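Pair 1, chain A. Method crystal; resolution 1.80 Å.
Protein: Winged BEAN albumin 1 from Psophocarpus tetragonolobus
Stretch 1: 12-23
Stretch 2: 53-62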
# COMPACT_ATOMS: atom_id res chain seq x y z
N LYS A 12 12.22 12.19 8.35
CA LYS A 12 10.82 11.86 8.63
C LYS A 12 9.98 12.01 7.36
O LYS A 12 10.23 12.90 6.54
CB LYS A 12 10.24 12.78 9.69
CG LYS A 12 10.93 12.70 11.03
CD LYS A 12 10.26 13.69 11.93
CE LYS A 12 10.95 13.84 13.25
NZ LYS A 12 10.26 14.90 14.03
N LEU A 13 9.00 11.12 7.21
CA LEU A 13 8.12 11.17 6.06
C LEU A 13 7.30 12.44 6.19
O LEU A 13 6.93 12.83 7.30
CB LEU A 13 7.19 9.96 6.05
CG LEU A 13 7.34 8.96 4.91
CD1 LEU A 13 8.74 8.42 4.88
CD2 LEU A 13 6.32 7.85 5.06
N VAL A 14 7.03 13.09 5.08
CA VAL A 14 6.25 14.31 5.09
C VAL A 14 4.83 13.99 4.68
O VAL A 14 4.61 13.31 3.69
CB VAL A 14 6.86 15.36 4.12
CG1 VAL A 14 5.91 16.55 3.98
CG2 VAL A 14 8.21 15.83 4.63
N ASN A 15 3.88 14.48 5.47
CA ASN A 15 2.47 14.26 5.20
C ASN A 15 2.13 14.82 3.81
O ASN A 15 2.46 15.97 3.50
CB ASN A 15 1.62 14.92 6.30
CG ASN A 15 0.14 14.56 6.21
OD1 ASN A 15 -0.28 13.68 5.43
ND2 ASN A 15 -0.66 15.23 7.03
N ARG A 16 1.53 13.96 2.97
CA ARG A 16 1.12 14.28 1.59
C ARG A 16 2.28 14.27 0.61
O ARG A 16 2.13 14.67 -0.55
CB ARG A 16 0.40 15.64 1.52
CG ARG A 16 -1.01 15.61 2.09
CD ARG A 16 -1.61 17.01 2.15
NE ARG A 16 -1.46 17.56 3.49
CZ ARG A 16 -0.77 18.65 3.79
NH1 ARG A 16 -0.15 19.34 2.84
NH2 ARG A 16 -0.64 19.02 5.06
N GLY A 17 3.43 13.80 1.06
CA GLY A 17 4.60 13.75 0.21
C GLY A 17 4.57 12.53 -0.68
O GLY A 17 3.79 11.60 -0.43
N LYS A 18 5.41 12.53 -1.72
CA LYS A 18 5.50 11.42 -2.66
C LYS A 18 6.69 10.53 -2.36
O LYS A 18 7.84 10.99 -2.26
CB LYS A 18 5.60 11.92 -4.11
CG LYS A 18 4.29 12.42 -4.73
N TYR A 19 6.40 9.24 -2.24
CA TYR A 19 7.42 8.27 -1.93
C TYR A 19 7.23 7.03 -2.77
O TYR A 19 6.13 6.71 -3.20
CB TYR A 19 7.33 7.88 -0.45
CG TYR A 19 7.61 9.03 0.48
CD1 TYR A 19 8.91 9.34 0.86
CD2 TYR A 19 6.58 9.85 0.94
CE1 TYR A 19 9.18 10.44 1.66
CE2 TYR A 19 6.83 10.95 1.73
CZ TYR A 19 8.13 11.24 2.09
OH TYR A 19 8.39 12.33 2.88
N THR A 20 8.34 6.37 -3.03
CA THR A 20 8.34 5.14 -3.78
C THR A 20 8.53 4.00 -2.76
O THR A 20 9.58 3.89 -2.12
CB THR A 20 9.47 5.13 -4.83
OG1 THR A 20 9.23 6.19 -5.76
CG2 THR A 20 9.49 3.81 -5.58
N ILE A 21 7.47 3.22 -2.57
CA ILE A 21 7.51 2.08 -1.68
C ILE A 21 8.28 0.98 -2.40
O ILE A 21 7.95 0.64 -3.55
CB ILE A 21 6.07 1.59 -1.38
CG1 ILE A 21 5.27 2.71 -0.70
CG2 ILE A 21 6.11 0.33 -0.53
CD1 ILE A 21 3.77 2.43 -0.53
N VAL A 22 9.30 0.44 -1.75
CA VAL A 22 10.13 -0.61 -2.33
C VAL A 22 10.30 -1.76 -1.34
O VAL A 22 10.52 -1.54 -0.15
CB VAL A 22 11.51 -0.04 -2.76
CG1 VAL A 22 12.51 -1.16 -2.99
CG2 VAL A 22 11.37 0.78 -4.04
N SER A 23 10.15 -2.99 -1.82
CA SER A 23 10.32 -4.16 -1.00
C SER A 23 11.79 -4.23 -0.53
O SER A 23 12.73 -4.13 -1.33
CB SER A 23 9.92 -5.40 -1.81
OG SER A 23 10.35 -6.59 -1.22
N ILE A 53 8.70 -2.33 -12.48
CA ILE A 53 7.95 -1.08 -12.40
C ILE A 53 7.89 -0.71 -10.92
O ILE A 53 7.79 -1.58 -10.06
CB ILE A 53 6.48 -1.22 -12.90
CG1 ILE A 53 6.42 -1.46 -14.41
CG2 ILE A 53 5.68 0.03 -12.55
CD1 ILE A 53 6.91 -0.31 -15.21
N MET A 54 7.98 0.58 -10.61
CA MET A 54 7.88 1.03 -9.23
C MET A 54 7.20 2.38 -9.19
O MET A 54 7.86 3.42 -9.30
CB MET A 54 9.24 1.06 -8.50
CG MET A 54 10.45 1.43 -9.32
SD MET A 54 11.96 1.24 -8.33
CE MET A 54 12.29 -0.52 -8.46
N TYR A 55 5.88 2.35 -9.09
CA TYR A 55 5.09 3.58 -9.07
C TYR A 55 5.21 4.35 -7.75
O TYR A 55 5.23 3.75 -6.65
CB TYR A 55 3.61 3.27 -9.35
CG TYR A 55 3.29 2.75 -10.74
CD1 TYR A 55 3.90 3.29 -11.88
CD2 TYR A 55 2.33 1.74 -10.93
CE1 TYR A 55 3.56 2.85 -13.17
CE2 TYR A 55 1.98 1.30 -12.21
CZ TYR A 55 2.60 1.85 -13.32
OH TYR A 55 2.26 1.42 -14.58
N ALA A 56 5.25 5.67 -7.85
CA ALA A 56 5.34 6.53 -6.68
C ALA A 56 3.92 6.74 -6.15
O ALA A 56 2.96 6.74 -6.92
CB ALA A 56 5.95 7.87 -7.05
N THR A 57 3.81 6.94 -4.85
CA THR A 57 2.53 7.15 -4.19
C THR A 57 2.59 8.33 -3.22
O THR A 57 3.64 8.62 -2.62
CB THR A 57 2.13 5.92 -3.33
OG1 THR A 57 3.25 5.50 -2.55
CG2 THR A 57 1.69 4.75 -4.20
N SER A 58 1.48 9.06 -3.10
CA SER A 58 1.39 10.12 -2.10
C SER A 58 0.84 9.41 -0.87
O SER A 58 -0.03 8.51 -0.99
CB SER A 58 0.40 11.20 -2.51
OG SER A 58 0.78 11.75 -3.74
N ILE A 59 1.36 9.77 0.30
CA ILE A 59 0.93 9.18 1.55
C ILE A 59 0.41 10.35 2.40
O ILE A 59 1.16 11.29 2.70
CB ILE A 59 2.11 8.44 2.24
CG1 ILE A 59 2.65 7.37 1.28
CG2 ILE A 59 1.65 7.82 3.55
CD1 ILE A 59 3.85 6.65 1.77
N SER A 60 -0.88 10.32 2.70
CA SER A 60 -1.54 11.40 3.43
C SER A 60 -2.35 10.95 4.63
O SER A 60 -2.88 9.84 4.65
CB SER A 60 -2.52 12.13 2.49
OG SER A 60 -1.88 12.48 1.27
N SER A 61 -2.47 11.82 5.63
CA SER A 61 -3.28 11.48 6.77
C SER A 61 -4.73 11.41 6.27
O SER A 61 -5.15 12.19 5.40
CB SER A 61 -3.14 12.53 7.88
OG SER A 61 -3.41 13.83 7.40
N GLU A 62 -5.46 10.42 6.75
CA GLU A 62 -6.85 10.25 6.38
C GLU A 62 -7.65 11.46 6.90
O GLU A 62 -8.51 11.98 6.21
CB GLU A 62 -7.37 8.94 6.98
CG GLU A 62 -8.86 8.81 6.96
CD GLU A 62 -9.34 7.49 7.49
OE1 GLU A 62 -9.25 7.25 8.70
OE2 GLU A 62 -9.82 6.70 6.67
O HOH W 1 8.92 6.02 -8.79
O HOH W 2 7.00 1.48 -6.07
O HOH W 3 4.99 3.59 -4.05

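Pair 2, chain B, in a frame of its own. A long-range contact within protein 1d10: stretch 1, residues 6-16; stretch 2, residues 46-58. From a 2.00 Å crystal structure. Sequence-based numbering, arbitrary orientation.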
# COMPACT_ATOMS: atom_id res chain seq x y z
N PHE B 6 3.57 -4.86 17.92
CA PHE B 6 3.07 -5.33 16.63
C PHE B 6 1.92 -4.55 16.03
O PHE B 6 1.15 -3.88 16.72
CB PHE B 6 2.68 -6.81 16.73
CG PHE B 6 1.86 -7.15 17.93
CD1 PHE B 6 0.59 -6.60 18.10
CD2 PHE B 6 2.34 -8.02 18.90
CE1 PHE B 6 -0.18 -6.92 19.22
CE2 PHE B 6 1.58 -8.34 20.02
CZ PHE B 6 0.31 -7.79 20.18
N VAL B 7 1.81 -4.64 14.71
CA VAL B 7 0.76 -3.98 13.95
C VAL B 7 -0.48 -4.84 14.10
O VAL B 7 -0.41 -6.06 13.97
CB VAL B 7 1.14 -3.88 12.46
CG1 VAL B 7 0.06 -3.16 11.69
CG2 VAL B 7 2.48 -3.15 12.32
N THR B 8 -1.62 -4.20 14.36
CA THR B 8 -2.86 -4.94 14.58
C THR B 8 -3.93 -4.76 13.51
O THR B 8 -3.96 -3.77 12.78
CB THR B 8 -3.46 -4.57 15.94
OG1 THR B 8 -3.86 -3.19 15.93
CG2 THR B 8 -2.43 -4.78 17.05
N CYS B 9 -4.83 -5.74 13.45
CA CYS B 9 -5.90 -5.72 12.47
C CYS B 9 -6.86 -4.56 12.73
O CYS B 9 -7.25 -4.30 13.87
CB CYS B 9 -6.64 -7.05 12.51
SG CYS B 9 -7.25 -7.58 10.89
N TYR B 10 -7.23 -3.86 11.66
CA TYR B 10 -8.11 -2.69 11.70
C TYR B 10 -7.45 -1.45 12.26
O TYR B 10 -8.11 -0.43 12.50
CB TYR B 10 -9.41 -3.00 12.47
CG TYR B 10 -10.29 -3.97 11.74
CD1 TYR B 10 -10.70 -3.73 10.43
CD2 TYR B 10 -10.68 -5.17 12.34
CE1 TYR B 10 -11.48 -4.65 9.74
CE2 TYR B 10 -11.46 -6.09 11.66
CZ TYR B 10 -11.85 -5.83 10.36
OH TYR B 10 -12.62 -6.75 9.69
N SER B 11 -6.14 -1.51 12.49
CA SER B 11 -5.44 -0.33 12.99
C SER B 11 -5.36 0.62 11.79
O SER B 11 -5.47 0.18 10.64
CB SER B 11 -4.04 -0.71 13.47
OG SER B 11 -3.29 -1.34 12.45
N VAL B 12 -5.21 1.91 12.05
CA VAL B 12 -5.11 2.91 10.99
C VAL B 12 -3.74 3.53 11.09
O VAL B 12 -3.35 3.99 12.16
CB VAL B 12 -6.16 4.03 11.14
CG1 VAL B 12 -5.95 5.08 10.08
CG2 VAL B 12 -7.55 3.46 11.04
N LEU B 13 -3.01 3.57 9.98
CA LEU B 13 -1.67 4.13 10.02
C LEU B 13 -1.17 4.63 8.66
O LEU B 13 -1.88 4.54 7.66
CB LEU B 13 -0.71 3.08 10.58
CG LEU B 13 -1.03 1.65 10.14
CD1 LEU B 13 -0.64 1.49 8.70
CD2 LEU B 13 -0.30 0.64 11.00
N LYS B 14 0.04 5.18 8.66
CA LYS B 14 0.67 5.69 7.45
C LYS B 14 1.79 4.74 7.05
O LYS B 14 2.46 4.16 7.90
CB LYS B 14 1.27 7.07 7.70
CG LYS B 14 0.28 8.13 8.14
CD LYS B 14 1.02 9.29 8.79
CE LYS B 14 0.07 10.33 9.34
NZ LYS B 14 0.73 11.18 10.38
N PHE B 15 1.98 4.58 5.74
CA PHE B 15 3.04 3.73 5.21
C PHE B 15 4.09 4.65 4.60
O PHE B 15 3.84 5.31 3.59
CB PHE B 15 2.49 2.78 4.13
CG PHE B 15 1.62 1.68 4.69
CD1 PHE B 15 0.31 1.94 5.09
CD2 PHE B 15 2.13 0.40 4.86
CE1 PHE B 15 -0.47 0.94 5.66
CE2 PHE B 15 1.36 -0.61 5.43
CZ PHE B 15 0.06 -0.34 5.83
N ILE B 16 5.26 4.69 5.23
CA ILE B 16 6.34 5.55 4.77
C ILE B 16 7.41 4.78 3.99
O ILE B 16 7.88 3.74 4.43
CB ILE B 16 7.02 6.24 5.98
CG1 ILE B 16 5.98 7.05 6.76
CG2 ILE B 16 8.17 7.13 5.50
CD1 ILE B 16 6.55 7.74 7.97
N SER B 46 4.04 15.39 5.10
CA SER B 46 3.66 14.80 6.38
C SER B 46 2.21 15.03 6.79
O SER B 46 1.51 15.88 6.23
CB SER B 46 4.58 15.34 7.48
OG SER B 46 4.20 14.82 8.74
N ASP B 47 1.78 14.24 7.77
CA ASP B 47 0.43 14.31 8.33
C ASP B 47 -0.64 14.85 7.38
O ASP B 47 -0.85 16.06 7.29
CB ASP B 47 0.46 15.14 9.62
CG ASP B 47 -0.12 14.40 10.81
OD1 ASP B 47 -0.12 14.97 11.93
OD2 ASP B 47 -0.58 13.25 10.64
N ASP B 48 -1.32 13.94 6.68
CA ASP B 48 -2.40 14.29 5.76
C ASP B 48 -3.42 13.15 5.82
O ASP B 48 -3.06 11.98 5.71
CB ASP B 48 -1.86 14.45 4.33
CG ASP B 48 -2.95 14.87 3.33
OD1 ASP B 48 -2.61 15.11 2.15
OD2 ASP B 48 -4.13 14.96 3.71
N ILE B 49 -4.68 13.51 6.02
CA ILE B 49 -5.75 12.52 6.13
C ILE B 49 -5.83 11.56 4.94
O ILE B 49 -6.21 10.40 5.10
CB ILE B 49 -7.12 13.21 6.33
CG1 ILE B 49 -8.21 12.16 6.59
CG2 ILE B 49 -7.47 14.06 5.12
CD1 ILE B 49 -8.00 11.34 7.85
N ASN B 50 -5.47 12.03 3.75
CA ASN B 50 -5.50 11.18 2.57
C ASN B 50 -4.33 10.20 2.54
O ASN B 50 -4.18 9.44 1.59
CB ASN B 50 -5.49 12.02 1.28
CG ASN B 50 -6.78 12.82 1.09
OD1 ASN B 50 -7.87 12.25 1.05
ND2 ASN B 50 -6.66 14.13 0.99
N SER B 51 -3.49 10.22 3.58
CA SER B 51 -2.35 9.31 3.66
C SER B 51 -2.60 8.21 4.68
O SER B 51 -1.70 7.43 5.00
CB SER B 51 -1.07 10.06 4.05
OG SER B 51 -0.68 10.98 3.04
N HIS B 52 -3.83 8.17 5.21
CA HIS B 52 -4.17 7.15 6.19
C HIS B 52 -4.82 5.94 5.55
O HIS B 52 -5.70 6.07 4.68
CB HIS B 52 -5.09 7.72 7.26
CG HIS B 52 -4.38 8.65 8.20
ND1 HIS B 52 -4.06 9.94 7.85
CD2 HIS B 52 -3.84 8.44 9.42
CE1 HIS B 52 -3.36 10.50 8.82
NE2 HIS B 52 -3.21 9.61 9.79
N TRP B 53 -4.36 4.76 5.98
CA TRP B 53 -4.86 3.49 5.49
C TRP B 53 -5.25 2.58 6.64
O TRP B 53 -4.63 2.62 7.71
CB TRP B 53 -3.79 2.78 4.66
CG TRP B 53 -3.30 3.57 3.50
CD1 TRP B 53 -2.39 4.59 3.53
CD2 TRP B 53 -3.70 3.42 2.14
NE1 TRP B 53 -2.20 5.08 2.25
CE2 TRP B 53 -2.99 4.37 1.39
CE3 TRP B 53 -4.59 2.55 1.48
CZ2 TRP B 53 -3.14 4.50 0.00
CZ3 TRP B 53 -4.75 2.67 0.11
CH2 TRP B 53 -4.02 3.64 -0.62
N GLN B 54 -6.26 1.75 6.43
CA GLN B 54 -6.69 0.84 7.47
C GLN B 54 -6.42 -0.60 7.08
O GLN B 54 -6.79 -1.05 6.00
CB GLN B 54 -8.18 1.02 7.76
CG GLN B 54 -8.69 0.11 8.87
CD GLN B 54 -10.06 0.52 9.34
OE1 GLN B 54 -10.90 0.93 8.55
NE2 GLN B 54 -10.31 0.39 10.64
N ILE B 55 -5.77 -1.32 7.98
CA ILE B 55 -5.44 -2.71 7.74
C ILE B 55 -6.67 -3.59 7.91
O ILE B 55 -7.33 -3.56 8.95
CB ILE B 55 -4.34 -3.19 8.69
CG1 ILE B 55 -3.08 -2.34 8.48
CG2 ILE B 55 -4.04 -4.66 8.44
CD1 ILE B 55 -2.01 -2.61 9.47
N PHE B 56 -6.98 -4.36 6.86
CA PHE B 56 -8.11 -5.29 6.85
C PHE B 56 -7.61 -6.72 6.68
O PHE B 56 -6.53 -6.94 6.13
CB PHE B 56 -9.05 -4.99 5.68
CG PHE B 56 -10.17 -4.05 6.01
CD1 PHE B 56 -9.92 -2.74 6.37
CD2 PHE B 56 -11.49 -4.49 5.95
CE1 PHE B 56 -10.97 -1.86 6.67
CE2 PHE B 56 -12.55 -3.62 6.25
CZ PHE B 56 -12.29 -2.31 6.61
N PRO B 57 -8.38 -7.71 7.16
CA PRO B 57 -7.92 -9.09 6.99
C PRO B 57 -8.01 -9.40 5.50
O PRO B 57 -8.66 -8.65 4.76
CB PRO B 57 -8.92 -9.89 7.83
CG PRO B 57 -10.18 -9.08 7.71
CD PRO B 57 -9.67 -7.66 7.87
N ALA B 58 -7.37 -10.47 5.05
CA ALA B 58 -7.39 -10.84 3.64
C ALA B 58 -8.83 -11.04 3.16
O ALA B 58 -9.73 -11.25 3.98
CB ALA B 58 -6.58 -12.12 3.43
O HOH W 4 0.76 6.56 4.38

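What backbone arrangement do the two pairs share? In each, a type II turn, Val14(A) to Gly17(A) in pair 1 and Thr8(B) to Ser11(B) in pair 2, leads into a strand that runs antiparallel to the second stretch. Fourteen central residues superpose with an RMSD of 0.6 Å. The ladder is the same: Tyr19(A) and Thr57(A) exchange two backbone bonds, N to O, each 2.9 Å, and the matching Leu13(B) and Trp53(B) do likewise, with Leu13(B) N to Trp53(B) O at 2.9 Å and Trp53(B) N to Leu13(B) O at 3.0 Å. The turn is tied in as well, by Arg16(A) N to Ile59(A) O and by Tyr10(B) N to Ile55(B) O, both 2.7 Å.

How is the turn fastened to the end of the second strand? Pair 1 uses polar groups. Asn15(A) OD1 accepts from Ser61(A) N at 2.9 Å while its ND2 donates to Ser61(A) OG at 3.1 Å, so one amide grips both backbone and side chain. At the matching positions of pair 2, Cys9(B) SG lies against Pro57(B) CD at 3.9 Å, and proline has no N-H to offer. Next door, Arg16(A) brings CG to 3.4 Å from Ser60(A) OG, whereas Tyr10(B) points its ring edge at the face of Phe56(B), with centroids 5.0 Å apart.

What fills the space around the matched isoleucines? Ile59(A) CD1 lies 4.3 Å from both Leu13(A) CD2 and Tyr19(A) CD2. The tyrosine also reaches back to the turn, its OH accepting from Val14(A) N at 2.7 Å. In pair 2, Ile55(B) CD1 sits 4.0 Å from Leu13(B) CD2 and a tight 3.1 Å from Val7(B) CG1. Here the turn is braced by Ser11(B) OG, which donates to Thr8(B) O at 2.5 Å; its counterpart Gly17(A) has no side chain.

How does the contact continue beyond the ladder? Thr20(A) is short, and its CG2 meets Met54(A) CB at 4.0 Å; water 1 links its OG1 (3.1 Å) to Met54(A) O (2.9 Å). The matching Lys14(B) lays its CG over one face of the His52(B) ring and extends to a salt bridge, NZ to Asp47(B) OD2, at a very short 2.5 Å, although Asp47(B) is poorly ordered. One position on, Ile21(A) CD1 approaches Thr57(A) OG1 at 3.7 Å, while Phe15(B) turns its edge toward the face of Trp53(B), an offset aromatic pair.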